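Local coordinates for protein Pab-dependent poly(a)-specific ribonuclease subunit PAN2 (Neurospora crassa, PDB 4CZW) that probably shortens mRNA poly(A) tails, releasing 5'-AMP, as the metal-dependent catalytic subunit of the PAN2-PAN3 deadenylation complex, and is represented here by its pseudo-protease and exonuclease domains, at residues 448-452 with 500-506; 1-5 with 370-376; 182-188 with 256-262. All coordinates share one frame. Residues are numbered along the deposited sequence.

Interaction 1. Residues 448-452 with 500-506; sequences FIRLK and ETIVDYL
Segment 448-452 runs extended, 448-451 as part of strand 441-451, and 500-506 passes antiparallel beside it, a short branch of the exonuclease domain's RNase H-like mixed sheet that turns a corner at V503. F448 (chi1 m) carries its ring away from this partner, to H472 and helix 551-558. The CA-to-CB bond of I449 (chi1 p) points sideways, with CD1 3.8 Å from I502 CG1 and CG2 3.4 Å from Y505 O; its backbone pairs with A473. R450 opposes D504, CA to CA 4.8 Å, in a hydrogen-bonded pair: R450 N donates to D504 O at 2.7 Å, and R450 O accepts from V503 N at 2.9 Å and, weakly, from D504 N at 3.5 Å. V503 (phi/psi -78/-43) and D504 (-141/131) both face R450, a classic beta bulge. The R450 side chain (chi1 m) lies with L506 CD2 over one guanidinium face. L451 (m, t) brings CD2 to 3.7 Å from E500 CB and 4.2 Å from I502 CG1. D504 OD1 accepts from L506 N at 2.8 Å, an Asx turn, with L506 the N-cap residue of helix 507-510. R450 NH1 and D504 OD2, 3.5 Å apart, form a salt bridge; no N-H points at that oxygen, which lies well out of the guanidinium plane, so the pair adds charge attraction without a directed hydrogen bond; the backbone bonds set the register.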
loop_
_atom_site.group_PDB
_atom_site.type_symbol
_atom_site.label_atom_id
_atom_site.label_comp_id
_atom_site.label_asym_id
_atom_site.label_seq_id
_atom_site.Cartn_x
_atom_site.Cartn_y
_atom_site.Cartn_z
ATOM N N PHE A 448 -18.501 10.715 11.109
ATOM C CA PHE A 448 -17.186 10.613 11.739
ATOM C C PHE A 448 -17.266 10.496 13.258
ATOM O O PHE A 448 -18.265 10.869 13.874
ATOM C CB PHE A 448 -16.320 11.827 11.385
ATOM C CG PHE A 448 -16.013 11.963 9.918
ATOM C CD1 PHE A 448 -16.223 10.911 9.042
ATOM C CD2 PHE A 448 -15.500 13.150 9.420
ATOM C CE1 PHE A 448 -15.938 11.045 7.695
ATOM C CE2 PHE A 448 -15.209 13.287 8.076
ATOM C CZ PHE A 448 -15.431 12.234 7.213
ATOM N N ILE A 449 -16.196 9.973 13.851
ATOM C CA ILE A 449 -15.999 10.023 15.296
ATOM C C ILE A 449 -14.552 10.411 15.581
ATOM O O ILE A 449 -13.707 10.371 14.688
ATOM C CB ILE A 449 -16.331 8.679 15.983
ATOM C CG1 ILE A 449 -15.580 7.525 15.317
ATOM C CG2 ILE A 449 -17.832 8.424 15.972
ATOM C CD1 ILE A 449 -14.297 7.135 16.027
ATOM N N ARG A 450 -14.267 10.782 16.824
ATOM C CA ARG A 450 -12.922 11.204 17.197
ATOM C C ARG A 450 -12.126 10.069 17.834
ATOM O O ARG A 450 -12.650 9.314 18.653
ATOM C CB ARG A 450 -12.980 12.394 18.156
ATOM C CG ARG A 450 -13.672 13.622 17.591
ATOM C CD ARG A 450 -12.730 14.812 17.567
ATOM N NE ARG A 450 -13.445 16.077 17.420
ATOM C CZ ARG A 450 -13.849 16.826 18.440
ATOM N NH1 ARG A 450 -13.608 16.437 19.686
ATOM N NH2 ARG A 450 -14.492 17.963 18.218
ATOM N N LEU A 451 -10.858 9.956 17.451
ATOM C CA LEU A 451 -9.972 8.947 18.018
ATOM C C LEU A 451 -8.877 9.589 18.863
ATOM O O LEU A 451 -8.729 10.811 18.881
ATOM C CB LEU A 451 -9.350 8.093 16.913
ATOM C CG LEU A 451 -10.285 7.122 16.192
ATOM C CD1 LEU A 451 -9.520 6.317 15.153
ATOM C CD2 LEU A 451 -10.966 6.202 17.191
ATOM N N LYS A 452 -8.110 8.756 19.559
ATOM C CA LYS A 452 -7.038 9.238 20.420
ATOM C C LYS A 452 -5.801 9.616 19.610
ATOM O O LYS A 452 -5.439 10.789 19.523
ATOM C CB LYS A 452 -6.681 8.182 21.468
ATOM C CG LYS A 452 -5.635 8.631 22.475
ATOM C CD LYS A 452 -5.367 7.550 23.510
ATOM C CE LYS A 452 -4.348 8.009 24.541
ATOM N NZ LYS A 452 -4.085 6.960 25.565
ATOM N N GLU A 500 -10.551 0.775 17.906
ATOM C CA GLU A 500 -9.731 1.817 18.512
ATOM C C GLU A 500 -10.445 2.421 19.716
ATOM O O GLU A 500 -11.593 2.078 20.003
ATOM C CB GLU A 500 -9.403 2.908 17.490
ATOM C CG GLU A 500 -8.892 2.384 16.157
ATOM C CD GLU A 500 -7.528 1.733 16.267
ATOM O OE1 GLU A 500 -6.685 2.242 17.035
ATOM O OE2 GLU A 500 -7.300 0.711 15.587
ATOM N N THR A 501 -9.765 3.319 20.421
ATOM C CA THR A 501 -10.372 4.014 21.550
ATOM C C THR A 501 -11.017 5.317 21.087
ATOM O O THR A 501 -10.332 6.232 20.631
ATOM C CB THR A 501 -9.343 4.316 22.654
ATOM O OG1 THR A 501 -8.860 3.085 23.207
ATOM C CG2 THR A 501 -9.978 5.144 23.760
ATOM N N ILE A 502 -12.339 5.390 21.207
ATOM C CA ILE A 502 -13.085 6.561 20.760
ATOM C C ILE A 502 -13.144 7.638 21.838
ATOM O O ILE A 502 -13.719 7.432 22.907
ATOM C CB ILE A 502 -14.521 6.187 20.345
ATOM C CG1 ILE A 502 -14.497 5.108 19.260
ATOM C CG2 ILE A 502 -15.273 7.417 19.863
ATOM C CD1 ILE A 502 -15.870 4.678 18.794
ATOM N N VAL A 503 -12.545 8.788 21.547
ATOM C CA VAL A 503 -12.535 9.909 22.478
ATOM C C VAL A 503 -13.870 10.648 22.457
ATOM O O VAL A 503 -14.405 11.017 23.503
ATOM C CB VAL A 503 -11.395 10.896 22.155
ATOM C CG1 VAL A 503 -11.445 12.099 23.086
ATOM C CG2 VAL A 503 -10.050 10.197 22.254
ATOM N N ASP A 504 -14.407 10.854 21.259
ATOM C CA ASP A 504 -15.675 11.557 21.102
ATOM C C ASP A 504 -16.522 10.905 20.014
ATOM O O ASP A 504 -16.041 10.647 18.910
ATOM C CB ASP A 504 -15.427 13.032 20.772
ATOM C CG ASP A 504 -16.637 13.906 21.046
ATOM O OD1 ASP A 504 -17.777 13.403 20.966
ATOM O OD2 ASP A 504 -16.445 15.104 21.342
ATOM N N TYR A 505 -17.786 10.641 20.332
ATOM C CA TYR A 505 -18.701 10.028 19.378
ATOM C C TYR A 505 -19.337 11.067 18.459
ATOM O O TYR A 505 -19.899 10.719 17.420
ATOM C CB TYR A 505 -19.790 9.241 20.110
ATOM C CG TYR A 505 -19.340 7.879 20.587
ATOM C CD1 TYR A 505 -18.646 7.732 21.781
ATOM C CD2 TYR A 505 -19.609 6.739 19.842
ATOM C CE1 TYR A 505 -18.233 6.487 22.219
ATOM C CE2 TYR A 505 -19.201 5.491 20.271
ATOM C CZ TYR A 505 -18.514 5.371 21.460
ATOM O OH TYR A 505 -18.106 4.128 21.891
ATOM N N LEU A 506 -19.236 12.336 18.851
ATOM C CA LEU A 506 -19.805 13.447 18.089
ATOM C C LEU A 506 -21.288 13.216 17.812
ATOM O O LEU A 506 -21.731 13.256 16.665
ATOM C CB LEU A 506 -19.042 13.646 16.776
ATOM C CG LEU A 506 -17.526 13.833 16.890
ATOM C CD1 LEU A 506 -16.888 13.929 15.512
ATOM C CD2 LEU A 506 -17.194 15.061 17.722
#

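Interaction 2. Residues 1-5 with 370-376; sequences DHWSL and RGISKVE
The carboxylate of E376 (chi1 t, chi2 p) grips S4 twice: S4 OG donates to E376 OE2 at 2.6 Å and S4 N to E376 OE1 at 3.0 Å. Y13 also bonds E376 OE2, and K385 S4 OG. Residues 3-5 form a 3-10 turn, with L5 N to H2 O at 3.2 Å; S4 and E376 have the nearest CA atoms, 6.3 Å apart. Segment 370-376 leaves strand 368-371 extended and enters helix 374-377 through the N-cap residue S373 (chi1 p), whose OG accepts from E376 N at 3.3 Å. H2 (chi1 p) donates from ND1 to OD2 of poorly ordered D1 at 2.8 Å and takes V375 CG1 over its ring face in a CH-pi contact, 3.9 Å from the centroid. W3 (chi1 m) sets CZ3 3.7 Å from I372 CG2 and CH2 3.6 Å from R370 CD. A buried glutamate in a serine-capped helix start thus joins the 3-10 turn opening this construct to helix 374-377 of the USP-like region, beside the hairpin 361-371.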
loop_
_atom_site.group_PDB
_atom_site.type_symbol
_atom_site.label_atom_id
_atom_site.label_comp_id
_atom_site.label_asym_id
_atom_site.label_seq_id
_atom_site.Cartn_x
_atom_site.Cartn_y
_atom_site.Cartn_z
ATOM N N ASP A 1 27.259 18.906 -7.863
ATOM C CA ASP A 1 26.722 18.252 -9.049
ATOM C C ASP A 1 25.329 17.685 -8.767
ATOM O O ASP A 1 24.381 17.941 -9.513
ATOM C CB ASP A 1 27.665 17.147 -9.524
ATOM C CG ASP A 1 27.289 16.604 -10.887
ATOM O OD1 ASP A 1 27.782 17.144 -11.901
ATOM O OD2 ASP A 1 26.502 15.635 -10.946
ATOM N N HIS A 2 25.215 16.918 -7.685
ATOM C CA HIS A 2 23.920 16.414 -7.229
ATOM C C HIS A 2 23.835 16.395 -5.700
ATOM O O HIS A 2 24.847 16.541 -5.011
ATOM C CB HIS A 2 23.650 15.020 -7.802
ATOM C CG HIS A 2 24.822 14.092 -7.729
ATOM N ND1 HIS A 2 25.816 14.072 -8.683
ATOM C CD2 HIS A 2 25.148 13.136 -6.825
ATOM C CE1 HIS A 2 26.709 13.152 -8.366
ATOM N NE2 HIS A 2 26.328 12.570 -7.244
ATOM N N TRP A 3 22.620 16.206 -5.188
ATOM C CA TRP A 3 22.311 16.373 -3.769
ATOM C C TRP A 3 23.082 15.451 -2.824
ATOM O O TRP A 3 23.463 15.865 -1.729
ATOM C CB TRP A 3 20.808 16.174 -3.551
ATOM C CG TRP A 3 19.954 17.127 -4.334
ATOM C CD1 TRP A 3 20.253 18.417 -4.662
ATOM C CD2 TRP A 3 18.664 16.858 -4.900
ATOM N NE1 TRP A 3 19.226 18.970 -5.390
ATOM C CE2 TRP A 3 18.238 18.033 -5.551
ATOM C CE3 TRP A 3 17.826 15.737 -4.916
ATOM C CZ2 TRP A 3 17.011 18.120 -6.211
ATOM C CZ3 TRP A 3 16.608 15.826 -5.572
ATOM C CH2 TRP A 3 16.213 17.008 -6.211
ATOM N N SER A 4 23.309 14.208 -3.239
ATOM C CA SER A 4 23.937 13.219 -2.368
ATOM C C SER A 4 25.411 13.506 -2.082
ATOM O O SER A 4 26.024 12.844 -1.241
ATOM C CB SER A 4 23.797 11.822 -2.972
ATOM O OG SER A 4 22.442 11.407 -2.978
ATOM N N LEU A 5 25.975 14.485 -2.781
ATOM C CA LEU A 5 27.375 14.850 -2.595
ATOM C C LEU A 5 27.545 15.859 -1.463
ATOM O O LEU A 5 28.663 16.144 -1.040
ATOM C CB LEU A 5 27.955 15.419 -3.891
ATOM C CG LEU A 5 28.000 14.474 -5.091
ATOM C CD1 LEU A 5 28.670 15.150 -6.276
ATOM C CD2 LEU A 5 28.718 13.184 -4.728
ATOM N N ARG A 370 10.094 13.898 -6.260
ATOM C CA ARG A 370 10.952 14.598 -7.207
ATOM C C ARG A 370 11.686 13.616 -8.111
ATOM O O ARG A 370 12.077 12.534 -7.671
ATOM C CB ARG A 370 11.955 15.473 -6.457
ATOM C CG ARG A 370 12.078 16.890 -6.981
ATOM C CD ARG A 370 12.752 17.781 -5.949
ATOM N NE ARG A 370 11.829 18.755 -5.375
ATOM C CZ ARG A 370 10.964 18.487 -4.401
ATOM N NH1 ARG A 370 10.895 17.265 -3.890
ATOM N NH2 ARG A 370 10.164 19.439 -3.942
ATOM N N GLY A 371 11.868 13.993 -9.374
ATOM C CA GLY A 371 12.618 13.173 -10.308
ATOM C C GLY A 371 14.110 13.372 -10.129
ATOM O O GLY A 371 14.572 14.494 -9.919
ATOM N N ILE A 372 14.866 12.281 -10.199
ATOM C CA ILE A 372 16.313 12.344 -10.026
ATOM C C ILE A 372 17.038 11.522 -11.085
ATOM O O ILE A 372 16.430 10.700 -11.772
ATOM C CB ILE A 372 16.740 11.846 -8.631
ATOM C CG1 ILE A 372 16.250 10.413 -8.403
ATOM C CG2 ILE A 372 16.220 12.774 -7.543
ATOM C CD1 ILE A 372 16.632 9.845 -7.055
ATOM N N SER A 373 18.342 11.749 -11.209
ATOM C CA SER A 373 19.166 10.997 -12.146
ATOM C C SER A 373 19.504 9.621 -11.583
ATOM O O SER A 373 19.301 9.362 -10.397
ATOM C CB SER A 373 20.452 11.763 -12.465
ATOM O OG SER A 373 21.231 11.958 -11.297
ATOM N N LYS A 374 20.016 8.741 -12.438
ATOM C CA LYS A 374 20.425 7.412 -12.002
ATOM C C LYS A 374 21.590 7.512 -11.024
ATOM O O LYS A 374 21.663 6.761 -10.051
ATOM C CB LYS A 374 20.819 6.540 -13.194
ATOM C CG LYS A 374 21.124 5.097 -12.818
ATOM C CD LYS A 374 22.170 4.482 -13.734
ATOM C CE LYS A 374 21.709 4.465 -15.179
ATOM N NZ LYS A 374 22.710 3.811 -16.067
ATOM N N VAL A 375 22.495 8.447 -11.296
ATOM C CA VAL A 375 23.661 8.673 -10.450
ATOM C C VAL A 375 23.252 9.025 -9.026
ATOM O O VAL A 375 23.715 8.405 -8.069
ATOM C CB VAL A 375 24.551 9.798 -11.014
ATOM C CG1 VAL A 375 25.638 10.169 -10.019
ATOM C CG2 VAL A 375 25.156 9.378 -12.344
ATOM N N GLU A 376 22.378 10.018 -8.896
ATOM C CA GLU A 376 21.877 10.457 -7.598
ATOM C C GLU A 376 21.175 9.327 -6.850
ATOM O O GLU A 376 21.329 9.182 -5.637
ATOM C CB GLU A 376 20.926 11.644 -7.773
ATOM C CG GLU A 376 20.152 12.030 -6.522
ATOM C CD GLU A 376 21.037 12.596 -5.427
ATOM O OE1 GLU A 376 22.175 13.014 -5.729
ATOM O OE2 GLU A 376 20.592 12.624 -4.261
#

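Interaction 3. Residues 182-188 with 256-262; sequences TDARYQI and QRKIIFN
Strands 183-190 and 250-262 are the two central, antiparallel strands of a four-stranded sheet in the USP-like domain, consistent with the fingers of USP folds, whose zinc ribbon here holds C190, C193, C245 and C248. The segment axes approach to 4.5 Å at 162°. R185 opposes I259 in a hydrogen-bonded pair (R185 N to I259 O 3.0 Å, I259 N to R185 O 2.7 Å), as Q187 does R257 (Q187 N to R257 O 2.9 Å, R257 N to Q187 O 3.1 Å). A184-I260, Y186-K258 and I188-Q256 are the non-hydrogen-bonded pairs. At the end away from the zinc site, F261 N (2.7 Å) and N262 N (3.0 Å) both donate to D183 O. On the face of Y186, K258 makes a CH-pi contact, its CG 4.3 Å from the Y186 ring centroid, and sends NZ on to T203. On the other face, Q187 CB packs on I259 CG1 at 3.7 Å. Backbone bonds hold the ladder, while aliphatic parts of K258 and Q187 add packing on Y186 and I259.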
loop_
_atom_site.group_PDB
_atom_site.type_symbol
_atom_site.label_atom_id
_atom_site.label_comp_id
_atom_site.label_asym_id
_atom_site.label_seq_id
_atom_site.Cartn_x
_atom_site.Cartn_y
_atom_site.Cartn_z
ATOM N N THR A 182 13.458 -18.070 -0.771
ATOM C CA THR A 182 14.696 -18.682 -1.227
ATOM C C THR A 182 14.664 -20.162 -0.867
ATOM O O THR A 182 14.920 -20.535 0.278
ATOM C CB THR A 182 15.937 -18.021 -0.597
ATOM O OG1 THR A 182 15.976 -16.632 -0.951
ATOM C CG2 THR A 182 17.209 -18.699 -1.084
ATOM N N ASP A 183 14.329 -20.997 -1.845
ATOM C CA ASP A 183 14.216 -22.435 -1.621
ATOM C C ASP A 183 15.565 -23.035 -1.241
ATOM O O ASP A 183 16.467 -23.137 -2.072
ATOM C CB ASP A 183 13.659 -23.127 -2.867
ATOM C CG ASP A 183 13.431 -24.609 -2.659
ATOM O OD1 ASP A 183 13.172 -25.018 -1.507
ATOM O OD2 ASP A 183 13.507 -25.369 -3.648
ATOM N N ALA A 184 15.698 -23.428 0.023
ATOM C CA ALA A 184 16.964 -23.950 0.523
ATOM C C ALA A 184 16.783 -24.842 1.748
ATOM O O ALA A 184 15.698 -24.916 2.326
ATOM C CB ALA A 184 17.909 -22.802 0.849
ATOM N N ARG A 185 17.861 -25.519 2.131
ATOM C CA ARG A 185 17.882 -26.346 3.331
ATOM C C ARG A 185 19.319 -26.518 3.812
ATOM O O ARG A 185 20.262 -26.374 3.034
ATOM C CB ARG A 185 17.243 -27.711 3.069
ATOM C CG ARG A 185 18.018 -28.591 2.102
ATOM C CD ARG A 185 17.387 -29.968 1.979
ATOM N NE ARG A 185 18.129 -30.831 1.066
ATOM C CZ ARG A 185 17.802 -32.092 0.797
ATOM N NH1 ARG A 185 16.742 -32.641 1.374
ATOM N NH2 ARG A 185 18.536 -32.803 -0.048
ATOM N N TYR A 186 19.485 -26.823 5.095
ATOM C CA TYR A 186 20.815 -26.985 5.669
ATOM C C TYR A 186 21.275 -28.438 5.654
ATOM O O TYR A 186 20.564 -29.331 6.113
ATOM C CB TYR A 186 20.852 -26.449 7.101
ATOM C CG TYR A 186 20.849 -24.942 7.196
ATOM C CD1 TYR A 186 22.021 -24.215 7.036
ATOM C CD2 TYR A 186 19.675 -24.245 7.452
ATOM C CE1 TYR A 186 22.025 -22.836 7.123
ATOM C CE2 TYR A 186 19.671 -22.865 7.542
ATOM C CZ TYR A 186 20.847 -22.166 7.376
ATOM O OH TYR A 186 20.846 -20.793 7.463
ATOM N N GLN A 187 22.471 -28.666 5.121
ATOM C CA GLN A 187 23.091 -29.981 5.171
ATOM C C GLN A 187 24.070 -30.051 6.337
ATOM O O GLN A 187 25.139 -29.439 6.302
ATOM C CB GLN A 187 23.809 -30.300 3.859
ATOM C CG GLN A 187 24.640 -31.574 3.907
ATOM C CD GLN A 187 25.479 -31.776 2.660
ATOM O OE1 GLN A 187 24.968 -31.739 1.541
ATOM N NE2 GLN A 187 26.776 -31.988 2.849
ATOM N N ILE A 188 23.695 -30.794 7.371
ATOM C CA ILE A 188 24.533 -30.941 8.554
ATOM C C ILE A 188 25.323 -32.244 8.501
ATOM O O ILE A 188 24.764 -33.329 8.667
ATOM C CB ILE A 188 23.694 -30.900 9.842
ATOM C CG1 ILE A 188 22.845 -29.627 9.880
ATOM C CG2 ILE A 188 24.592 -30.988 11.065
ATOM C CD1 ILE A 188 21.969 -29.512 11.107
ATOM N N GLN A 256 27.975 -27.545 8.668
ATOM C CA GLN A 256 26.637 -27.139 8.263
ATOM C C GLN A 256 26.683 -26.121 7.129
ATOM O O GLN A 256 27.199 -25.016 7.296
ATOM C CB GLN A 256 25.883 -26.559 9.459
ATOM C CG GLN A 256 25.835 -27.492 10.657
ATOM C CD GLN A 256 25.839 -26.749 11.979
ATOM O OE1 GLN A 256 25.811 -25.520 12.014
ATOM N NE2 GLN A 256 25.881 -27.496 13.077
ATOM N N ARG A 257 26.143 -26.498 5.975
ATOM C CA ARG A 257 26.130 -25.610 4.820
ATOM C C ARG A 257 24.716 -25.433 4.283
ATOM O O ARG A 257 23.959 -26.398 4.165
ATOM C CB ARG A 257 27.051 -26.147 3.723
ATOM C CG ARG A 257 28.407 -26.604 4.230
ATOM C CD ARG A 257 29.390 -26.810 3.094
ATOM N NE ARG A 257 30.643 -27.395 3.562
ATOM C CZ ARG A 257 31.771 -27.403 2.860
ATOM N NH1 ARG A 257 31.812 -26.848 1.657
ATOM N NH2 ARG A 257 32.863 -27.961 3.367
ATOM N N LYS A 258 24.361 -24.194 3.963
ATOM C CA LYS A 258 23.038 -23.897 3.430
ATOM C C LYS A 258 22.970 -24.223 1.943
ATOM O O LYS A 258 23.468 -23.467 1.108
ATOM C CB LYS A 258 22.676 -22.430 3.668
ATOM C CG LYS A 258 21.245 -22.080 3.298
ATOM C CD LYS A 258 20.886 -20.670 3.738
ATOM C CE LYS A 258 19.413 -20.376 3.500
ATOM N NZ LYS A 258 19.021 -19.029 4.000
ATOM N N ILE A 259 22.357 -25.357 1.619
ATOM C CA ILE A 259 22.211 -25.782 0.233
ATOM C C ILE A 259 21.062 -25.035 -0.432
ATOM O O ILE A 259 19.903 -25.210 -0.064
ATOM C CB ILE A 259 21.961 -27.297 0.127
ATOM C CG1 ILE A 259 22.985 -28.068 0.964
ATOM C CG2 ILE A 259 22.001 -27.744 -1.325
ATOM C CD1 ILE A 259 24.421 -27.829 0.550
ATOM N N ILE A 260 21.392 -24.206 -1.417
ATOM C CA ILE A 260 20.403 -23.349 -2.062
ATOM C C ILE A 260 19.879 -23.954 -3.363
ATOM O O ILE A 260 20.649 -24.282 -4.265
ATOM C CB ILE A 260 20.991 -21.954 -2.347
ATOM C CG1 ILE A 260 21.479 -21.317 -1.042
ATOM C CG2 ILE A 260 19.962 -21.067 -3.031
ATOM C CD1 ILE A 260 22.121 -19.963 -1.217
ATOM N N PHE A 261 18.559 -24.096 -3.448
ATOM C CA PHE A 261 17.919 -24.698 -4.612
ATOM C C PHE A 261 17.383 -23.642 -5.576
ATOM O O PHE A 261 17.692 -23.665 -6.768
ATOM C CB PHE A 261 16.783 -25.624 -4.172
ATOM C CG PHE A 261 17.222 -26.723 -3.247
ATOM C CD1 PHE A 261 18.385 -27.433 -3.495
ATOM C CD2 PHE A 261 16.477 -27.038 -2.124
ATOM C CE1 PHE A 261 18.791 -28.443 -2.644
ATOM C CE2 PHE A 261 16.879 -28.046 -1.268
ATOM C CZ PHE A 261 18.038 -28.750 -1.528
ATOM N N ASN A 262 16.577 -22.723 -5.056
ATOM C CA ASN A 262 15.987 -21.674 -5.881
ATOM C C ASN A 262 16.072 -20.289 -5.251
ATOM O O ASN A 262 16.036 -20.142 -4.030
ATOM C CB ASN A 262 14.523 -21.996 -6.189
ATOM C CG ASN A 262 14.370 -22.948 -7.356
ATOM O OD1 ASN A 262 14.409 -22.536 -8.515
ATOM N ND2 ASN A 262 14.186 -24.229 -7.057
#

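Interactions 2 and 3 belong to the USP-like scaffold, predicted to be catalytically inactive, and interaction 1 to the exonuclease, where the strand bearing D445 and E447, probable metal ligands, runs into 448-452; F448 comes to about 5 Å, side chain to side chain, from a third, D554. Interaction 1 also meets the scaffold through R107 and H111. Interaction 3 stands on the opposite side of the chain's centre, 51 Å from interaction 1, centre to centre, and lies near the Cys4 zinc site: the I188 side chain is about 9 Å from the metal. Interaction 2, 39 Å from interaction 3 and 44 Å from interaction 1, centre to centre, lies away from both kinds of metal site.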